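Local coordinates for protein triacylglycerol lipase (Clostridium botulinum, PDB 5AH1) that probably hydrolyses ester bonds of triacylglycerols and of synthetic polyesters, as a zinc-binding lipase of the alpha/beta-hydrolase fold, at residues 175-180 with 220-225; 190-195 with 321-326. All blocks are in the same frame, centred on the assembly; numbering follows the deposited sequence.

Contacts 1 and 2 lie about 10 Å apart, centre to centre, on the same side of the chain's centre. In contact 1 two neighbouring strands of the central parallel sheet pair; strand 176-181 then runs into helix 183-197 through a turn that fits a nucleophile elbow, with Gly180 as the first glycine of a GxSxG pattern. That helix lies over the sheet and carries 190-195 into contact 2, where it meets the loop leading into strand 327-331. The two contacts touch directly: Val224 CG2 reaches Thr192 OG1 at 3.4 Å, and Ile221 O lies 3.4 Å from Val326 CG2.

Contact 1: residues 175-180 with 220-225; sequences KIHLIG and WIHSVS
Ser223 OG stands between its own backbone N and carbonyl carbon (chi1 72°), while His177 CG lies anti to its carbonyl carbon (chi1 -61°) and the ring's rotation about CB-CG presents His177 ND1 to Ser223 OG at 2.7 Å, the hydroxyl at the ring edge. The imidazole is thus held at both nitrogens, NE2 by Asn76 OD1. On the same face a water hydrogen-bonds to Ser223 OG and Ser225 OG and donates to Leu178 O, which also takes the N-H of Ser225; Ser225 OG also bonds Tyr443 OH. The His222 ring runs beside that of His177, planes 59° apart, with CE1 of His177 at 3.8 Å from CD2 of His222. These are adjacent parallel strands in the central sheet of an alpha/beta-hydrolase; the first, 176-181, leads past Gly180 into the probable nucleophile elbow. Leu178 N bonds Ser223 O at 2.9 Å, and Gly180 N reaches Ser225 O almost straight. Where segment 220-225 turns a corner at His222, Ile176 still makes both its backbone bonds to it, N to Trp220 O and O to His222 N, but Ser223 N is left buried without a partner. On the other face, toward helix 183-197, Ile221 CD1 sits 3.6 Å from both Ile176 CG1 and Leu178 CD1.

Contact 2: residues 190-195 with 321-326; sequences TLTQLL and KAQPDV
Gln193 OE1, reaching out from helix 183-197, takes two donors from the loop 321-326: Lys321 N and Gln323 NE2. Gln193 CG is anti to the backbone N (chi1 173°) and the chain bends at chi2, which carries the amide across to the loop. Lys321 N is 2.9 Å from Gln193 OE1 and its bond is fairly straight (164° at the hydrogen), although this N-H comes in from well above the carbonyl plane. Gln323 NE2 is also 2.9 Å from Gln193 OE1, but that bond is strongly bent and weak. The two glutamine side chains cross at about a right angle, their amide planes 64° apart.

Gln323 NE2 has its stronger partner in Glu197, one turn further along the helix, whose OE2 also receives a weak bond from Gln193 NE2. Both amide nitrogens thus turn to the same carboxylate oxygen. The backbone N of Gln323 is taken by the hydroxyl of Tyr328, and that of Ala322 by Asp401. Lys321 lays CG 3.3 Å from Gln193 OE1, while its amino end leads away.

Beside the polar group lies a small apolar patch. Thr192 turns CG2 toward the loop, 4.1 Å from Val326 CG2 and 4.2 Å from Gln323 CG, while its OG1 bonds back to Ile188 O within the helix. Gln323 to Val326 forms a type I turn that leads into strand 327-331, so the contact joins the helix after the probable nucleophile elbow to the entry of a central strand.

With one straight and one weak bond on OE1, the Lys321 N-H is probably the main tie to Gln193; together with the weak bond from Gln193 NE2 to Glu197 OE2, it is consistent with an amide set with OE1 to the loop and NE2 to the carboxylate.

Contact 1: residues 175-180 with 220-225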
ATOM      1  N   LYS A 175     -15.973  -1.577  14.791  1.00 10.66           N
ATOM      2  CA  LYS A 175     -15.111  -2.060  13.723  1.00  9.64           C
ATOM      3  C   LYS A 175     -14.723  -0.935  12.773  1.00  9.45           C
ATOM      4  O   LYS A 175     -15.267   0.175  12.834  1.00  9.90           O
ATOM      5  CB  LYS A 175     -15.823  -3.165  12.930  1.00 10.57           C
ATOM      6  CG  LYS A 175     -16.298  -4.354  13.732  1.00 11.65           C
ATOM      7  CD  LYS A 175     -16.817  -5.427  12.774  1.00 13.51           C
ATOM      8  CE  LYS A 175     -17.616  -6.502  13.459  1.00 14.73           C
ATOM      9  NZ  LYS A 175     -16.799  -7.316  14.353  1.00 16.49           N
ATOM     10  N   ILE A 176     -13.760  -1.227  11.902  1.00  8.64           N
ATOM     11  CA  ILE A 176     -13.362  -0.294  10.862  1.00  8.76           C
ATOM     12  C   ILE A 176     -13.284  -0.973   9.498  1.00  8.44           C
ATOM     13  O   ILE A 176     -13.219  -2.196   9.397  1.00  9.61           O
ATOM     14  CB  ILE A 176     -11.977   0.351  11.177  1.00  9.06           C
ATOM     15  CG1 ILE A 176     -10.853  -0.703  11.147  1.00  8.93           C
ATOM     16  CG2 ILE A 176     -12.031   1.069  12.515  1.00  9.82           C
ATOM     17  CD1 ILE A 176      -9.446  -0.101  11.315  1.00 10.21           C
ATOM     18  N   HIS A 177     -13.274  -0.149   8.456  1.00  8.32           N
ATOM     19  CA  HIS A 177     -12.965  -0.555   7.096  1.00  8.52           C
ATOM     20  C   HIS A 177     -11.534  -0.107   6.826  1.00  8.82           C
ATOM     21  O   HIS A 177     -11.242   1.081   6.948  1.00 10.15           O
ATOM     22  CB  HIS A 177     -13.849   0.143   6.079  1.00  9.19           C
ATOM     23  CG  HIS A 177     -15.306  -0.131   6.240  1.00  8.79           C
ATOM     24  ND1 HIS A 177     -15.872  -1.345   5.914  1.00  9.21           N
ATOM     25  CD2 HIS A 177     -16.313   0.654   6.689  1.00  9.40           C
ATOM     26  CE1 HIS A 177     -17.172  -1.284   6.141  1.00  9.22           C
ATOM     27  NE2 HIS A 177     -17.466  -0.088   6.616  1.00  9.64           N
ATOM     28  N   LEU A 178     -10.650  -1.030   6.451  1.00  7.83           N
ATOM     29  CA  LEU A 178      -9.289  -0.663   6.086  1.00  7.24           C
ATOM     30  C   LEU A 178      -9.175  -0.565   4.580  1.00  6.89           C
ATOM     31  O   LEU A 178      -9.619  -1.464   3.858  1.00  7.89           O
ATOM     32  CB  LEU A 178      -8.288  -1.701   6.593  1.00  8.15           C
ATOM     33  CG  LEU A 178      -7.988  -1.614   8.089  1.00  9.25           C
ATOM     34  CD1 LEU A 178      -7.300  -2.891   8.564  1.00  9.84           C
ATOM     35  CD2 LEU A 178      -7.130  -0.402   8.399  1.00  9.38           C
ATOM     36  N   ILE A 179      -8.573   0.519   4.108  1.00  7.39           N
ATOM     37  CA  ILE A 179      -8.286   0.700   2.691  1.00  7.67           C
ATOM     38  C   ILE A 179      -6.802   0.963   2.533  1.00  7.81           C
ATOM     39  O   ILE A 179      -6.284   1.916   3.113  1.00  8.33           O
ATOM     40  CB  ILE A 179      -9.106   1.870   2.073  1.00  8.66           C
ATOM     41  CG1 ILE A 179     -10.611   1.646   2.254  1.00  9.25           C
ATOM     42  CG2 ILE A 179      -8.759   2.044   0.606  1.00  9.54           C
ATOM     43  CD1 ILE A 179     -11.521   2.735   1.678  1.00 10.23           C
ATOM     44  N   GLY A 180      -6.147   0.127   1.737  1.00  7.61           N
ATOM     45  CA  GLY A 180      -4.709   0.205   1.579  1.00  7.88           C
ATOM     46  C   GLY A 180      -4.295   0.258   0.129  1.00  7.60           C
ATOM     47  O   GLY A 180      -4.685  -0.587  -0.662  1.00  9.12           O
ATOM     48  N   TRP A 220     -11.872  -6.763  14.724  1.00 10.27           N
ATOM     49  CA  TRP A 220     -12.027  -5.316  14.674  1.00  9.42           C
ATOM     50  C   TRP A 220     -12.219  -4.789  13.257  1.00  8.60           C
ATOM     51  O   TRP A 220     -12.483  -3.608  13.075  1.00  9.53           O
ATOM     52  CB  TRP A 220     -10.758  -4.666  15.203  1.00  9.25           C
ATOM     53  CG  TRP A 220     -10.472  -4.877  16.655  1.00  9.99           C
ATOM     54  CD1 TRP A 220     -11.228  -5.555  17.574  1.00 11.20           C
ATOM     55  CD2 TRP A 220      -9.346  -4.360  17.369  1.00 10.41           C
ATOM     56  NE1 TRP A 220     -10.630  -5.493  18.812  1.00 12.18           N
ATOM     57  CE2 TRP A 220      -9.479  -4.760  18.712  1.00 11.44           C
ATOM     58  CE3 TRP A 220      -8.231  -3.597  16.997  1.00 10.62           C
ATOM     59  CZ2 TRP A 220      -8.543  -4.414  19.693  1.00 12.28           C
ATOM     60  CZ3 TRP A 220      -7.305  -3.257  17.958  1.00 11.47           C
ATOM     61  CH2 TRP A 220      -7.464  -3.672  19.295  1.00 12.43           C
ATOM     62  N   ILE A 221     -12.020  -5.657  12.263  1.00  9.00           N
ATOM     63  CA  ILE A 221     -11.939  -5.254  10.866  1.00  8.13           C
ATOM     64  C   ILE A 221     -13.138  -5.813  10.101  1.00  9.01           C
ATOM     65  O   ILE A 221     -13.318  -7.023  10.026  1.00 10.04           O
ATOM     66  CB  ILE A 221     -10.642  -5.765  10.218  1.00  8.41           C
ATOM     67  CG1 ILE A 221      -9.417  -5.415  11.089  1.00  8.98           C
ATOM     68  CG2 ILE A 221     -10.547  -5.207   8.833  1.00  8.81           C
ATOM     69  CD1 ILE A 221      -9.249  -3.949  11.400  1.00  9.70           C
ATOM     70  N   HIS A 222     -13.981  -4.933   9.575  1.00  8.77           N
ATOM     71  CA  HIS A 222     -15.135  -5.385   8.810  1.00  8.19           C
ATOM     72  C   HIS A 222     -14.791  -5.672   7.352  1.00  8.89           C
ATOM     73  O   HIS A 222     -15.325  -6.610   6.755  1.00  9.07           O
ATOM     74  CB  HIS A 222     -16.267  -4.363   8.888  1.00  9.01           C
ATOM     75  CG  HIS A 222     -17.593  -4.916   8.500  1.00 10.34           C
ATOM     76  ND1 HIS A 222     -18.060  -6.120   8.977  1.00 12.34           N
ATOM     77  CD2 HIS A 222     -18.564  -4.420   7.699  1.00 11.49           C
ATOM     78  CE1 HIS A 222     -19.266  -6.341   8.487  1.00 13.38           C
ATOM     79  NE2 HIS A 222     -19.584  -5.335   7.696  1.00 12.99           N
ATOM     80  N   SER A 223     -13.924  -4.850   6.770  1.00  8.51           N
ATOM     81  CA  SER A 223     -13.485  -5.053   5.410  1.00  8.29           C
ATOM     82  C   SER A 223     -12.054  -4.613   5.220  1.00  8.10           C
ATOM     83  O   SER A 223     -11.553  -3.738   5.917  1.00  8.37           O
ATOM     84  CB  SER A 223     -14.389  -4.300   4.430  1.00  9.03           C
ATOM     85  OG  SER A 223     -14.186  -2.902   4.489  1.00  8.98           O
ATOM     86  N   VAL A 224     -11.439  -5.247   4.233  1.00  7.61           N
ATOM     87  CA  VAL A 224     -10.096  -4.956   3.753  1.00  7.61           C
ATOM     88  C   VAL A 224     -10.196  -4.706   2.254  1.00  6.87           C
ATOM     89  O   VAL A 224     -10.667  -5.560   1.511  1.00  8.49           O
ATOM     90  CB  VAL A 224      -9.169  -6.161   4.016  1.00  7.39           C
ATOM     91  CG1 VAL A 224      -7.881  -6.103   3.183  1.00  8.27           C
ATOM     92  CG2 VAL A 224      -8.863  -6.251   5.490  1.00  7.87           C
ATOM     93  N   SER A 225      -9.783  -3.519   1.818  1.00  7.43           N
ATOM     94  CA  SER A 225      -9.784  -3.155   0.410  1.00  7.40           C
ATOM     95  C   SER A 225      -8.364  -2.840  -0.015  1.00  6.82           C
ATOM     96  O   SER A 225      -7.729  -1.956   0.573  1.00  8.09           O
ATOM     97  CB  SER A 225     -10.654  -1.928   0.159  1.00  7.83           C
ATOM     98  OG  SER A 225     -12.018  -2.178   0.413  1.00  8.11           O
TER
HETATM   99  O   HOH W   1     -12.367  -1.587   3.027  1.00  8.22           O

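Contact 2: residues 190-195 with 321-326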
ATOM      1  N   THR A 190      -2.097  -8.048   6.679  1.00  6.28           N
ATOM      2  CA  THR A 190      -1.210  -8.557   7.741  1.00  6.83           C
ATOM      3  C   THR A 190      -1.756  -8.169   9.121  1.00  6.38           C
ATOM      4  O   THR A 190      -1.825  -8.989  10.035  1.00  7.02           O
ATOM      5  CB  THR A 190       0.227  -8.029   7.567  1.00  7.37           C
ATOM      6  OG1 THR A 190       0.707  -8.425   6.281  1.00  7.45           O
ATOM      7  CG2 THR A 190       1.183  -8.567   8.626  1.00  8.04           C
ATOM      8  N   LEU A 191      -2.178  -6.917   9.280  1.00  6.75           N
ATOM      9  CA  LEU A 191      -2.784  -6.504  10.538  1.00  6.47           C
ATOM     10  C   LEU A 191      -4.028  -7.337  10.833  1.00  6.08           C
ATOM     11  O   LEU A 191      -4.231  -7.775  11.966  1.00  6.87           O
ATOM     12  CB  LEU A 191      -3.161  -5.022  10.496  1.00  7.22           C
ATOM     13  CG  LEU A 191      -3.868  -4.527  11.761  1.00  8.26           C
ATOM     14  CD1 LEU A 191      -2.915  -4.427  12.914  1.00  9.94           C
ATOM     15  CD2 LEU A 191      -4.553  -3.176  11.550  1.00  9.82           C
ATOM     16  N   THR A 192      -4.856  -7.568   9.826  1.00  7.05           N
ATOM     17  CA  THR A 192      -6.100  -8.306  10.033  1.00  7.53           C
ATOM     18  C   THR A 192      -5.803  -9.755  10.459  1.00  6.64           C
ATOM     19  O   THR A 192      -6.436 -10.302  11.361  1.00  7.03           O
ATOM     20  CB  THR A 192      -6.981  -8.245   8.772  1.00  8.67           C
ATOM     21  OG1 THR A 192      -7.283  -6.873   8.479  1.00  8.25           O
ATOM     22  CG2 THR A 192      -8.261  -9.017   8.978  1.00  9.66           C
ATOM     23  N   GLN A 193      -4.750 -10.338   9.888  1.00  7.01           N
ATOM     24  CA  GLN A 193      -4.312 -11.683  10.231  1.00  7.35           C
ATOM     25  C   GLN A 193      -3.867 -11.746  11.693  1.00  6.97           C
ATOM     26  O   GLN A 193      -4.275 -12.618  12.459  1.00  7.82           O
ATOM     27  CB  GLN A 193      -3.168 -12.110   9.320  1.00  7.71           C
ATOM     28  CG  GLN A 193      -2.540 -13.436   9.704  1.00  8.00           C
ATOM     29  CD  GLN A 193      -3.442 -14.611   9.470  1.00  8.94           C
ATOM     30  OE1 GLN A 193      -4.280 -14.614   8.558  1.00  8.76           O
ATOM     31  NE2 GLN A 193      -3.293 -15.619  10.310  1.00  9.53           N
ATOM     32  N   LEU A 194      -3.006 -10.810  12.079  1.00  6.50           N
ATOM     33  CA  LEU A 194      -2.499 -10.771  13.440  1.00  7.06           C
ATOM     34  C   LEU A 194      -3.610 -10.497  14.455  1.00  7.38           C
ATOM     35  O   LEU A 194      -3.691 -11.162  15.484  1.00  7.82           O
ATOM     36  CB  LEU A 194      -1.386  -9.721  13.558  1.00  7.64           C
ATOM     37  CG  LEU A 194      -0.055 -10.122  12.902  1.00  8.54           C
ATOM     38  CD1 LEU A 194       0.907  -8.960  12.871  1.00  9.79           C
ATOM     39  CD2 LEU A 194       0.597 -11.316  13.609  1.00  8.87           C
ATOM     40  N   LEU A 195      -4.466  -9.520  14.189  1.00  7.87           N
ATOM     41  CA  LEU A 195      -5.567  -9.251  15.100  1.00  8.10           C
ATOM     42  C   LEU A 195      -6.394 -10.511  15.332  1.00  7.67           C
ATOM     43  O   LEU A 195      -6.702 -10.864  16.463  1.00  7.82           O
ATOM     44  CB  LEU A 195      -6.462  -8.124  14.577  1.00  8.22           C
ATOM     45  CG  LEU A 195      -5.879  -6.711  14.693  1.00  8.41           C
ATOM     46  CD1 LEU A 195      -6.748  -5.751  13.898  1.00 10.02           C
ATOM     47  CD2 LEU A 195      -5.762  -6.273  16.144  1.00  9.32           C
ATOM     48  N   LYS A 321      -3.816 -14.832   5.670  1.00  8.24           N
ATOM     49  CA  LYS A 321      -4.974 -15.369   4.959  1.00  9.33           C
ATOM     50  C   LYS A 321      -6.177 -14.469   5.091  1.00  8.48           C
ATOM     51  O   LYS A 321      -6.284 -13.650   6.015  1.00  9.29           O
ATOM     52  CB  LYS A 321      -5.318 -16.769   5.458  1.00 11.50           C
ATOM     53  CG  LYS A 321      -5.928 -16.846   6.822  1.00 16.05           C
ATOM     54  CD  LYS A 321      -6.239 -18.276   7.240  1.00 20.10           C
ATOM     55  CE  LYS A 321      -7.592 -18.732   6.779  1.00 23.59           C
ATOM     56  NZ  LYS A 321      -7.919 -20.051   7.411  1.00 24.71           N
ATOM     57  N   ALA A 322      -7.090 -14.624   4.141  1.00  8.34           N
ATOM     58  CA  ALA A 322      -8.381 -13.957   4.217  1.00  8.18           C
ATOM     59  C   ALA A 322      -9.186 -14.594   5.338  1.00  8.34           C
ATOM     60  O   ALA A 322      -9.450 -15.804   5.324  1.00  9.44           O
ATOM     61  CB  ALA A 322      -9.141 -14.087   2.895  1.00  9.91           C
ATOM     62  N   GLN A 323      -9.558 -13.786   6.324  1.00  7.91           N
ATOM     63  CA  GLN A 323     -10.315 -14.259   7.474  1.00  8.02           C
ATOM     64  C   GLN A 323     -11.789 -14.435   7.115  1.00  9.69           C
ATOM     65  O   GLN A 323     -12.332 -13.680   6.312  1.00 10.09           O
ATOM     66  CB  GLN A 323     -10.136 -13.256   8.614  1.00  8.43           C
ATOM     67  CG  GLN A 323      -8.686 -13.177   9.107  1.00  9.63           C
ATOM     68  CD  GLN A 323      -8.235 -14.476   9.748  1.00  9.71           C
ATOM     69  OE1 GLN A 323      -8.979 -15.099  10.508  1.00 11.27           O
ATOM     70  NE2 GLN A 323      -7.021 -14.904   9.446  1.00 10.29           N
ATOM     71  N   PRO A 324     -12.447 -15.434   7.720  1.00 10.35           N
ATOM     72  CA  PRO A 324     -13.786 -15.826   7.243  1.00 10.50           C
ATOM     73  C   PRO A 324     -14.888 -14.820   7.548  1.00 10.57           C
ATOM     74  O   PRO A 324     -15.946 -14.870   6.929  1.00 11.53           O
ATOM     75  CB  PRO A 324     -14.032 -17.150   7.970  1.00 12.41           C
ATOM     76  CG  PRO A 324     -13.131 -17.122   9.151  1.00 13.16           C
ATOM     77  CD  PRO A 324     -11.908 -16.408   8.688  1.00 11.94           C
ATOM     78  N   ASP A 325     -14.625 -13.923   8.489  1.00 10.83           N
ATOM     79  CA  ASP A 325     -15.598 -12.927   8.930  1.00 11.02           C
ATOM     80  C   ASP A 325     -15.297 -11.508   8.437  1.00 11.01           C
ATOM     81  O   ASP A 325     -15.850 -10.548   8.959  1.00 12.68           O
ATOM     82  CB  ASP A 325     -15.690 -12.963  10.457  1.00 12.73           C
ATOM     83  CG  ASP A 325     -14.354 -12.708  11.165  1.00 14.28           C
ATOM     84  OD1 ASP A 325     -13.251 -12.886  10.591  1.00 13.22           O
ATOM     85  OD2 ASP A 325     -14.419 -12.332  12.356  1.00 17.20           O
ATOM     86  N   VAL A 326     -14.432 -11.387   7.426  1.00  9.27           N
ATOM     87  CA  VAL A 326     -14.037 -10.105   6.873  1.00  9.43           C
ATOM     88  C   VAL A 326     -14.324 -10.095   5.371  1.00  9.05           C
ATOM     89  O   VAL A 326     -14.073 -11.090   4.672  1.00  9.91           O
ATOM     90  CB  VAL A 326     -12.509  -9.875   7.132  1.00  9.25           C
ATOM     91  CG1 VAL A 326     -12.023  -8.566   6.518  1.00  9.31           C
ATOM     92  CG2 VAL A 326     -12.199  -9.924   8.620  1.00  9.18           C
TER